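Local coordinates for protein acetylxylan esterase (Geobacillus stearothermophilus, PDB 5BN1) that removes acetyl groups from the xylose units of xylan and xylo-oligosaccharides as a homooctameric serine esterase of the GDSL lipolytic family, at residues Y98-P101 with F102-E105; L122-K125 with P126-G130; R148-M151 with D152-R156; A198-M201 with I202-R205. The protein carries 1 engineered substitution. All coordinates share one frame; numbering follows the deposited sequence.

Interaction 1: Y98-P101 with F102-E105; sequences YDLP and FMKE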
loop_
_atom_site.group_PDB
_atom_site.type_symbol
_atom_site.label_atom_id
_atom_site.label_comp_id
_atom_site.label_asym_id
_atom_site.label_seq_id
_atom_site.Cartn_x
_atom_site.Cartn_y
_atom_site.Cartn_z
ATOM N N TYR A 98 14.283 13.970 -29.895
ATOM C CA TYR A 98 15.250 14.653 -29.067
ATOM C C TYR A 98 15.586 13.926 -27.751
ATOM O O TYR A 98 16.780 14.023 -27.383
ATOM C CB TYR A 98 14.698 16.101 -28.768
ATOM C CG TYR A 98 14.697 16.931 -30.056
ATOM C CD1 TYR A 98 15.853 17.471 -30.520
ATOM C CD2 TYR A 98 13.519 17.147 -30.768
ATOM C CE1 TYR A 98 15.920 18.187 -31.712
ATOM C CE2 TYR A 98 13.575 17.819 -31.952
ATOM C CZ TYR A 98 14.737 18.320 -32.394
ATOM O OH TYR A 98 14.864 19.008 -33.624
ATOM N N ASP A 99 14.654 13.229 -27.145
ATOM C CA ASP A 99 14.948 12.498 -25.875
ATOM C C ASP A 99 15.424 11.115 -26.102
ATOM O O ASP A 99 16.154 10.568 -25.210
ATOM C CB ASP A 99 13.933 12.685 -24.812
ATOM C CG ASP A 99 12.679 11.889 -24.950
ATOM O OD1 ASP A 99 12.477 11.277 -26.071
ATOM O OD2 ASP A 99 11.879 11.766 -23.987
ATOM N N LEU A 100 15.100 10.495 -27.219
ATOM C CA LEU A 100 15.532 9.103 -27.594
ATOM C C LEU A 100 16.018 9.181 -29.044
ATOM O O LEU A 100 15.330 8.566 -29.888
ATOM C CB LEU A 100 14.396 8.163 -27.353
ATOM C CG LEU A 100 13.978 7.920 -25.923
ATOM C CD1 LEU A 100 12.719 7.124 -25.785
ATOM C CD2 LEU A 100 15.164 7.290 -25.090
ATOM N N PRO A 101 17.063 9.896 -29.333
ATOM C CA PRO A 101 17.472 10.200 -30.693
ATOM C C PRO A 101 17.795 9.022 -31.551
ATOM O O PRO A 101 17.674 9.137 -32.783
ATOM C CB PRO A 101 18.629 11.171 -30.579
ATOM C CG PRO A 101 19.166 10.968 -29.194
ATOM C CD PRO A 101 17.961 10.627 -28.384
ATOM N N PHE A 102 18.111 7.966 -30.895
ATOM C CA PHE A 102 18.559 6.735 -31.658
ATOM C C PHE A 102 17.468 5.732 -31.739
ATOM O O PHE A 102 17.669 4.672 -32.421
ATOM C CB PHE A 102 19.852 6.238 -31.012
ATOM C CG PHE A 102 20.925 7.343 -31.004
ATOM C CD1 PHE A 102 21.312 7.974 -32.160
ATOM C CD2 PHE A 102 21.470 7.722 -29.838
ATOM C CE1 PHE A 102 22.281 8.979 -32.122
ATOM C CE2 PHE A 102 22.395 8.726 -29.788
ATOM C CZ PHE A 102 22.775 9.351 -30.901
ATOM N N MET A 103 16.296 5.919 -31.180
ATOM C CA MET A 103 15.217 4.922 -31.221
ATOM C C MET A 103 14.249 5.373 -32.322
ATOM O O MET A 103 13.169 5.886 -32.009
ATOM C CB MET A 103 14.525 4.740 -29.967
ATOM C CG MET A 103 15.432 4.099 -28.870
ATOM S SD MET A 103 14.591 3.850 -27.284
ATOM C CE MET A 103 13.262 2.712 -27.596
ATOM N N LYS A 104 14.731 5.321 -33.547
ATOM C CA LYS A 104 13.993 5.996 -34.656
ATOM C C LYS A 104 12.593 5.492 -34.860
ATOM O O LYS A 104 11.684 6.241 -35.338
ATOM C CB LYS A 104 14.773 5.965 -35.976
ATOM C CG LYS A 104 16.131 6.678 -35.840
ATOM C CD LYS A 104 17.010 6.652 -37.069
ATOM C CE LYS A 104 18.382 7.324 -36.735
ATOM N NZ LYS A 104 18.391 8.384 -35.636
ATOM N N GLU A 105 12.324 4.239 -34.557
ATOM C CA GLU A 105 10.957 3.747 -34.604
ATOM C C GLU A 105 9.948 4.398 -33.670
ATOM O O GLU A 105 8.731 4.330 -33.928
ATOM C CB GLU A 105 10.949 2.199 -34.355
ATOM C CG GLU A 105 11.228 1.728 -32.883
ATOM C CD GLU A 105 12.677 1.984 -32.248
ATOM O OE1 GLU A 105 13.735 2.350 -32.908
ATOM O OE2 GLU A 105 12.768 1.799 -30.992
#
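Pro101 lays its CG over one face of the Phe102 ring, 4.2 Å from the ring centroid and 19° off the ring normal. This is a CH-pi contact between neighbours in sequence, with this ring carbon sitting 3.9 Å above the plane and displaced toward the rim, nearest CD2 and CE2. Phe102 reaches this position because its CG stands anti to its own carbonyl carbon (chi1 -57°), which turns the ring back beside the backbone N and over the proline. With an alanine here, Pro101 CG would probably lose its aromatic cover, and a gap would open where Leu183 of a neighbouring subunit packs. Leu100 has just left the helical conformation at the end of helix 91-99, and from there to Met103 the chain makes a type I beta turn. Its closing bond runs from Met103 N to Leu100 O, 3.1 Å long and nearly straight at 167°, although the donor stands well above the carbonyl plane. The same Leu100 O also receives His107 NE2. The side chains of Leu100 and Met103 run alongside each other, pointing the same way, and both leucine methyls, CD1 and CD2, lie 4.1 Å from Met103 SD. The Lys104 chain curls back, bending at its last torsion, and NZ gives a weak hydrogen bond to Pro101 O at 3.0 Å. Two other copies of the protein close on the turn: Gly28 and Glu27 of one pack on Leu100 and Met103, while Ala187 of another packs on Pro101.

Interaction 2: L122-K125 with P126-G130; sequences LETK and PLVKG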
loop_
_atom_site.group_PDB
_atom_site.type_symbol
_atom_site.label_atom_id
_atom_site.label_comp_id
_atom_site.label_asym_id
_atom_site.label_seq_id
_atom_site.Cartn_x
_atom_site.Cartn_y
_atom_site.Cartn_z
ATOM N N LEU A 122 -9.675 14.456 -42.283
ATOM C CA LEU A 122 -10.618 14.289 -43.411
ATOM C C LEU A 122 -11.552 13.201 -43.222
ATOM O O LEU A 122 -12.747 13.342 -43.730
ATOM C CB LEU A 122 -9.735 14.043 -44.717
ATOM C CG LEU A 122 -8.922 15.147 -45.245
ATOM C CD1 LEU A 122 -7.972 14.668 -46.397
ATOM C CD2 LEU A 122 -9.796 16.322 -45.672
ATOM N N GLU A 123 -11.222 12.111 -42.580
ATOM C CA GLU A 123 -12.110 10.983 -42.309
ATOM C C GLU A 123 -13.223 11.425 -41.321
ATOM O O GLU A 123 -14.379 10.965 -41.362
ATOM C CB GLU A 123 -11.317 9.780 -41.709
ATOM C CG GLU A 123 -12.138 8.664 -41.091
ATOM C CD GLU A 123 -11.337 7.654 -40.251
ATOM O OE1 GLU A 123 -10.052 7.657 -40.257
ATOM O OE2 GLU A 123 -12.045 6.860 -39.586
ATOM N N THR A 124 -12.812 12.227 -40.349
ATOM C CA THR A 124 -13.698 12.591 -39.278
ATOM C C THR A 124 -14.681 13.731 -39.661
ATOM O O THR A 124 -15.840 13.732 -39.226
ATOM C CB THR A 124 -12.820 13.022 -38.022
ATOM O OG1 THR A 124 -11.986 11.881 -37.734
ATOM C CG2 THR A 124 -13.761 13.333 -36.846
ATOM N N LYS A 125 -14.241 14.673 -40.444
ATOM C CA LYS A 125 -14.965 15.875 -40.744
ATOM C C LYS A 125 -16.446 15.583 -41.194
ATOM O O LYS A 125 -17.374 16.194 -40.662
ATOM C CB LYS A 125 -14.238 16.698 -41.737
ATOM C CG LYS A 125 -14.995 17.857 -42.243
ATOM C CD LYS A 125 -14.200 18.697 -43.142
ATOM C CE LYS A 125 -15.046 19.929 -43.467
ATOM N NZ LYS A 125 -14.378 20.585 -44.558
ATOM N N PRO A 126 -16.648 14.569 -42.042
ATOM C CA PRO A 126 -18.059 14.354 -42.506
ATOM C C PRO A 126 -18.992 13.775 -41.482
ATOM O O PRO A 126 -20.231 13.918 -41.689
ATOM C CB PRO A 126 -17.936 13.310 -43.660
ATOM C CG PRO A 126 -16.502 13.070 -43.871
ATOM C CD PRO A 126 -15.675 13.807 -42.844
ATOM N N LEU A 127 -18.452 13.228 -40.368
ATOM C CA LEU A 127 -19.135 12.528 -39.364
ATOM C C LEU A 127 -19.493 13.386 -38.173
ATOM O O LEU A 127 -20.184 12.874 -37.261
ATOM C CB LEU A 127 -18.358 11.307 -38.916
ATOM C CG LEU A 127 -17.782 10.432 -40.021
ATOM C CD1 LEU A 127 -16.965 9.262 -39.504
ATOM C CD2 LEU A 127 -18.925 9.943 -40.888
ATOM N N VAL A 128 -19.036 14.596 -38.134
ATOM C CA VAL A 128 -19.174 15.414 -36.933
ATOM C C VAL A 128 -19.603 16.784 -37.310
ATOM O O VAL A 128 -19.618 17.246 -38.512
ATOM C CB VAL A 128 -17.783 15.589 -36.191
ATOM C CG1 VAL A 128 -17.357 14.277 -35.814
ATOM C CG2 VAL A 128 -16.773 16.351 -36.998
ATOM N N LYS A 129 -20.049 17.543 -36.313
ATOM C CA LYS A 129 -20.278 18.949 -36.497
ATOM C C LYS A 129 -19.119 19.845 -36.711
ATOM O O LYS A 129 -19.133 20.750 -37.522
ATOM C CB LYS A 129 -21.183 19.612 -35.368
ATOM C CG LYS A 129 -22.483 18.856 -35.107
ATOM C CD LYS A 129 -23.430 19.549 -34.074
ATOM C CE LYS A 129 -24.830 18.907 -33.906
ATOM N NZ LYS A 129 -24.966 17.502 -34.269
ATOM N N GLY A 130 -17.972 19.624 -36.005
ATOM C CA GLY A 130 -16.855 20.412 -36.209
ATOM C C GLY A 130 -15.570 19.768 -35.529
ATOM O O GLY A 130 -15.742 18.853 -34.754
#
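Val128 turns back onto Thr124 where helix 110-124 gives way to a 3-10 stretch and the chain heads for strand 130-134 of the parallel sheet, a helix-to-strand connection of the alpha/beta fold. From its CB, 4.1 Å from Thr124 O, the valine divides into two methyls that straddle different parts of the preceding turn. CG1 stands anti to the valine's own carbonyl carbon (chi1 -61°) and meets Thr124 CG2 at 3.9 Å, the two side chains crossing at a slant. CG2 lies over the backbone instead, close to Thr124 O and to Lys125 O. The threonine's other branch, OG1, bonds to Leu120 O and Trp73 NE1, which is consistent with the methyl being the branch that faces the valine.

Two backbone bonds shape the turn. Leu127 N donates to Thr124 O over 2.9 Å, approaching from above the carbonyl plane, and Val128 N makes a longer, weak bond to Lys125 O. Pro126 has no N-H to give, and its CD instead rests 3.1 Å from Leu122 O, the carbonyl that an amide at this position in a regular helix would have met. Leu127 runs its CB past Thr124 O and carries CD1 to Glu123 O, with Ile78 of helix 66-78 beside it. Lys125 stretches out in full extension to bring NZ to Thr165 O, and it leaves the proline at about a right angle. At the root of that crossing the packing is tight: Lys125 CB and Pro126 CD are just 3.4 Å apart.

Interaction 3: R148-M151 with D152-R156; sequences RRTM and DQYGR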
loop_
_atom_site.group_PDB
_atom_site.type_symbol
_atom_site.label_atom_id
_atom_site.label_comp_id
_atom_site.label_asym_id
_atom_site.label_seq_id
_atom_site.Cartn_x
_atom_site.Cartn_y
_atom_site.Cartn_z
ATOM N N ARG A 148 12.218 23.457 -30.043
ATOM C CA ARG A 148 11.248 24.466 -30.288
ATOM C C ARG A 148 11.002 24.712 -31.795
ATOM O O ARG A 148 9.887 24.840 -32.244
ATOM C CB ARG A 148 11.658 25.793 -29.602
ATOM C CG ARG A 148 10.768 26.999 -29.934
ATOM C CD ARG A 148 9.328 26.949 -29.507
ATOM N NE ARG A 148 8.494 27.932 -30.267
ATOM C CZ ARG A 148 8.588 29.228 -30.085
ATOM N NH1 ARG A 148 9.176 29.766 -29.055
ATOM N NH2 ARG A 148 7.976 29.999 -31.020
ATOM N N ARG A 149 12.136 24.743 -32.499
ATOM C CA ARG A 149 12.061 24.948 -33.984
ATOM C C ARG A 149 11.308 23.861 -34.651
ATOM O O ARG A 149 10.408 24.082 -35.494
ATOM C CB ARG A 149 13.446 25.125 -34.512
ATOM C CG ARG A 149 13.493 25.418 -36.002
ATOM C CD ARG A 149 14.959 25.787 -36.347
ATOM N NE ARG A 149 15.922 24.718 -36.116
ATOM C CZ ARG A 149 17.136 24.745 -35.446
ATOM N NH1 ARG A 149 17.695 25.829 -34.841
ATOM N NH2 ARG A 149 17.849 23.606 -35.390
ATOM N N THR A 150 11.592 22.602 -34.281
ATOM C CA THR A 150 10.808 21.514 -34.772
ATOM C C THR A 150 9.361 21.567 -34.494
ATOM O O THR A 150 8.441 21.339 -35.241
ATOM C CB THR A 150 11.506 20.155 -34.446
ATOM O OG1 THR A 150 12.876 20.147 -34.895
ATOM C CG2 THR A 150 10.767 18.981 -34.916
ATOM N N MET A 151 9.088 21.853 -33.190
ATOM C CA MET A 151 7.731 21.933 -32.791
ATOM C C MET A 151 6.919 22.990 -33.598
ATOM O O MET A 151 5.789 22.741 -33.940
ATOM C CB MET A 151 7.640 22.262 -31.260
ATOM C CG MET A 151 6.360 21.846 -30.639
ATOM S SD MET A 151 6.050 20.077 -30.510
ATOM C CE MET A 151 7.166 19.771 -29.140
ATOM N N ASP A 152 7.575 24.127 -33.833
ATOM C CA ASP A 152 6.967 25.216 -34.652
ATOM C C ASP A 152 6.628 24.682 -36.053
ATOM O O ASP A 152 5.530 24.969 -36.607
ATOM C CB ASP A 152 7.766 26.442 -34.735
ATOM C CG ASP A 152 7.758 27.308 -33.470
ATOM O OD1 ASP A 152 7.145 26.932 -32.510
ATOM O OD2 ASP A 152 8.523 28.308 -33.555
ATOM N N GLN A 153 7.526 23.843 -36.581
ATOM C CA GLN A 153 7.248 23.234 -37.921
ATOM C C GLN A 153 6.052 22.354 -37.921
ATOM O O GLN A 153 5.166 22.369 -38.768
ATOM C CB GLN A 153 8.495 22.560 -38.400
ATOM C CG GLN A 153 8.240 21.927 -39.769
ATOM C CD GLN A 153 9.505 21.318 -40.318
ATOM O OE1 GLN A 153 10.275 20.567 -39.603
ATOM N NE2 GLN A 153 9.843 21.739 -41.540
ATOM N N TYR A 154 5.851 21.473 -36.884
ATOM C CA TYR A 154 4.671 20.652 -36.693
ATOM C C TYR A 154 3.439 21.514 -36.489
ATOM O O TYR A 154 2.374 21.191 -37.008
ATOM C CB TYR A 154 4.867 19.632 -35.548
ATOM C CG TYR A 154 5.711 18.397 -35.899
ATOM C CD1 TYR A 154 7.050 18.563 -36.312
ATOM C CD2 TYR A 154 5.211 17.132 -35.753
ATOM C CE1 TYR A 154 7.840 17.438 -36.691
ATOM C CE2 TYR A 154 5.980 16.016 -36.078
ATOM C CZ TYR A 154 7.266 16.224 -36.493
ATOM O OH TYR A 154 8.071 15.099 -36.842
ATOM N N GLY A 155 3.574 22.595 -35.743
ATOM C CA GLY A 155 2.474 23.519 -35.591
ATOM C C GLY A 155 2.018 24.139 -36.959
ATOM O O GLY A 155 0.852 24.384 -37.054
ATOM N N ARG A 156 2.983 24.433 -37.797
ATOM C CA ARG A 156 2.660 24.946 -39.194
ATOM C C ARG A 156 1.817 23.936 -39.891
ATOM O O ARG A 156 0.807 24.275 -40.589
ATOM C CB ARG A 156 3.886 25.303 -39.961
ATOM C CG ARG A 156 4.600 26.470 -39.500
ATOM C CD ARG A 156 5.548 27.085 -40.510
ATOM N NE ARG A 156 6.702 26.240 -40.818
ATOM C CZ ARG A 156 7.803 26.183 -40.144
ATOM N NH1 ARG A 156 7.972 26.807 -38.968
ATOM N NH2 ARG A 156 8.784 25.389 -40.530
HETATM O O HOH W 1 10.337 26.105 -37.378
#
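Arg148 and Asp152, one helical turn apart, are joined by a salt bridge. Arg148 NE meets the syn side of Asp152 OD1 at 2.8 Å, with the oxygen exactly in the guanidinium plane, and NH2 adds a weak bond to OD2 at 3.1 Å. The guanidinium and carboxylate planes are turned 61° apart, and the NE bond is the stronger of the two. Bending at chi2 (64°) brings the arginine back to the aspartate, while NH1 reaches Glu140 O. With a methionine in place of Arg148, the Asp152 carboxylate would probably be left without its cationic mate and set free to turn.

Among the apolar contacts, Thr150 and Tyr154 lie alongside each other, with CG2 3.8 Å from the ring atom CE1. Their hydroxyls bond to other parts of the chain, Thr150 OG1 to Tyr98 OH and Tyr154 OH to Val108 O.

Backbone bonds link each residue to the fourth one on, Tyr154 N to Thr150 O being 3.1 Å. One water donates to Arg149 O and accepts from Arg156 NH1, linking positions two helical turns apart. All this is an i to i+4 arrangement on helix 146-165, the crossover helix of the beta-alpha-beta unit between strands 130-134 and 168-170.

Interaction 4: A198-M201 with I202-R205; sequences AGHM and ILAR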
loop_
_atom_site.group_PDB
_atom_site.type_symbol
_atom_site.label_atom_id
_atom_site.label_comp_id
_atom_site.label_asym_id
_atom_site.label_seq_id
_atom_site.Cartn_x
_atom_site.Cartn_y
_atom_site.Cartn_z
ATOM N N ALA A 198 -1.177 26.950 -13.973
ATOM C CA ALA A 198 -1.123 28.139 -14.789
ATOM C C ALA A 198 -0.980 27.784 -16.280
ATOM O O ALA A 198 -1.659 28.415 -17.100
ATOM C CB ALA A 198 0.031 29.041 -14.399
ATOM N N GLY A 199 -0.134 26.850 -16.599
ATOM C CA GLY A 199 -0.012 26.403 -17.982
ATOM C C GLY A 199 -1.237 25.803 -18.522
ATOM O O GLY A 199 -1.620 26.068 -19.699
ATOM N N HIS A 200 -1.939 25.023 -17.706
ATOM C CA HIS A 200 -3.240 24.443 -18.123
ATOM C C HIS A 200 -4.249 25.552 -18.296
ATOM O O HIS A 200 -5.173 25.434 -19.136
ATOM C CB HIS A 200 -3.656 23.317 -17.212
ATOM C CG HIS A 200 -2.999 22.024 -17.602
ATOM N ND1 HIS A 200 -1.836 21.468 -17.072
ATOM C CD2 HIS A 200 -3.332 21.220 -18.592
ATOM C CE1 HIS A 200 -1.552 20.328 -17.727
ATOM N NE2 HIS A 200 -2.497 20.184 -18.659
ATOM N N MET A 201 -4.186 26.610 -17.481
ATOM C CA MET A 201 -5.049 27.751 -17.648
ATOM C C MET A 201 -4.773 28.460 -18.948
ATOM O O MET A 201 -5.692 28.923 -19.620
ATOM C CB MET A 201 -4.955 28.779 -16.497
ATOM C CG MET A 201 -5.645 28.223 -15.289
ATOM S SD MET A 201 -7.487 28.126 -15.446
ATOM C CE MET A 201 -7.583 27.531 -13.736
ATOM N N ILE A 202 -3.515 28.628 -19.287
ATOM C CA ILE A 202 -3.103 29.216 -20.632
ATOM C C ILE A 202 -3.791 28.422 -21.730
ATOM O O ILE A 202 -4.379 29.016 -22.663
ATOM C CB ILE A 202 -1.589 29.262 -20.745
ATOM C CG1 ILE A 202 -0.967 30.285 -19.820
ATOM C CG2 ILE A 202 -1.175 29.527 -22.225
ATOM C CD1 ILE A 202 0.533 30.087 -19.632
ATOM N N LEU A 203 -3.677 27.125 -21.675
ATOM C CA LEU A 203 -4.308 26.230 -22.655
ATOM C C LEU A 203 -5.799 26.391 -22.671
ATOM O O LEU A 203 -6.417 26.505 -23.722
ATOM C CB LEU A 203 -3.929 24.796 -22.479
ATOM C CG LEU A 203 -2.462 24.419 -22.697
ATOM C CD1 LEU A 203 -2.149 23.037 -22.166
ATOM C CD2 LEU A 203 -2.222 24.432 -24.224
ATOM N N ALA A 204 -6.444 26.346 -21.487
ATOM C CA ALA A 204 -7.924 26.447 -21.466
ATOM C C ALA A 204 -8.334 27.799 -22.036
ATOM O O ALA A 204 -9.360 27.893 -22.776
ATOM C CB ALA A 204 -8.404 26.305 -20.056
ATOM N N ARG A 205 -7.659 28.880 -21.694
ATOM C CA ARG A 205 -7.999 30.191 -22.159
ATOM C C ARG A 205 -7.866 30.260 -23.711
ATOM O O ARG A 205 -8.764 30.798 -24.362
ATOM C CB ARG A 205 -7.047 31.192 -21.523
ATOM C CG ARG A 205 -7.272 32.582 -22.003
ATOM C CD ARG A 205 -6.289 33.571 -21.404
ATOM N NE ARG A 205 -6.627 34.949 -21.739
ATOM C CZ ARG A 205 -5.737 35.902 -21.959
ATOM N NH1 ARG A 205 -4.472 35.692 -21.807
ATOM N NH2 ARG A 205 -6.150 37.147 -22.276
#
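Four successive i to i+4 bonds carry the backbone through this part of helix 197-211, from Ile202 N to Ala198 O at 2.9 Å through Arg205 N to Met201 O, all with N-H...O angles of 160° or more. The side chains lean back on the carbonyls of the turn before them. Ile202 places CG1 3.4 Å from Ala198 O, and its CD1 continues to the bare CA of Gly199 at 4.1 Å; CG1 stands anti to the isoleucine's carbonyl carbon (chi1 -70°), which directs this branch back down the helix. Ala175, Phe176 and Val179 of helix 172-180 pack against the same isoleucine. Leu203 rests its CG 3.5 Å from Gly199 O and extends CD1 to His200 CD2 at 4.2 Å, a slanting, loose contact. Ala204 sets CB 3.5 Å from His200 O and turns to Val41 of helix 37-48, which also supplies Tyr40 to His200 and Met201. On another face, Met201 packs on Met201 of a neighbouring subunit, and Ala198 and Ile202 meet Gln46 and Ala47 of that same copy. Arg205 stretches away with its chain extended from CG to NE, where NE bonds to the backbone O of the engineered Ile215. His200 brings a polar ring into this chiefly apolar setting, and its NE2 bonds weakly to Ile16 O, next to Ser15, the inferred nucleophile. The side chains of His200 and His194, the inferred charge-relay histidine, are about 6 Å apart. Apolar packing and one weak polar bond thus hold the helix beside the inferred catalytic residues.

Overall arrangement
The four local contacts follow one another along the chain, in the order 1 to 4, and are spread round the parallel sheet of an SGNH-type alpha/beta fold. Interactions 1 and 3, with centres 17 Å apart, are the pair that touch: Tyr98 OH at the end of helix 91-99 reaches Thr150 OG1 on helix 146-165, probably as a hydrogen bond. Interaction 2 ends the next helix, 110-124, with its centre 33 Å from that of interaction 1. Interaction 4, in helix 197-211, lies on the opposite side of the chain's centre from interaction 2, their centres 27 Å apart. Interactions 1 and 4 also meet neighbouring subunits, so local helix and turn structure contributes to the octamer's interfaces at well-separated places.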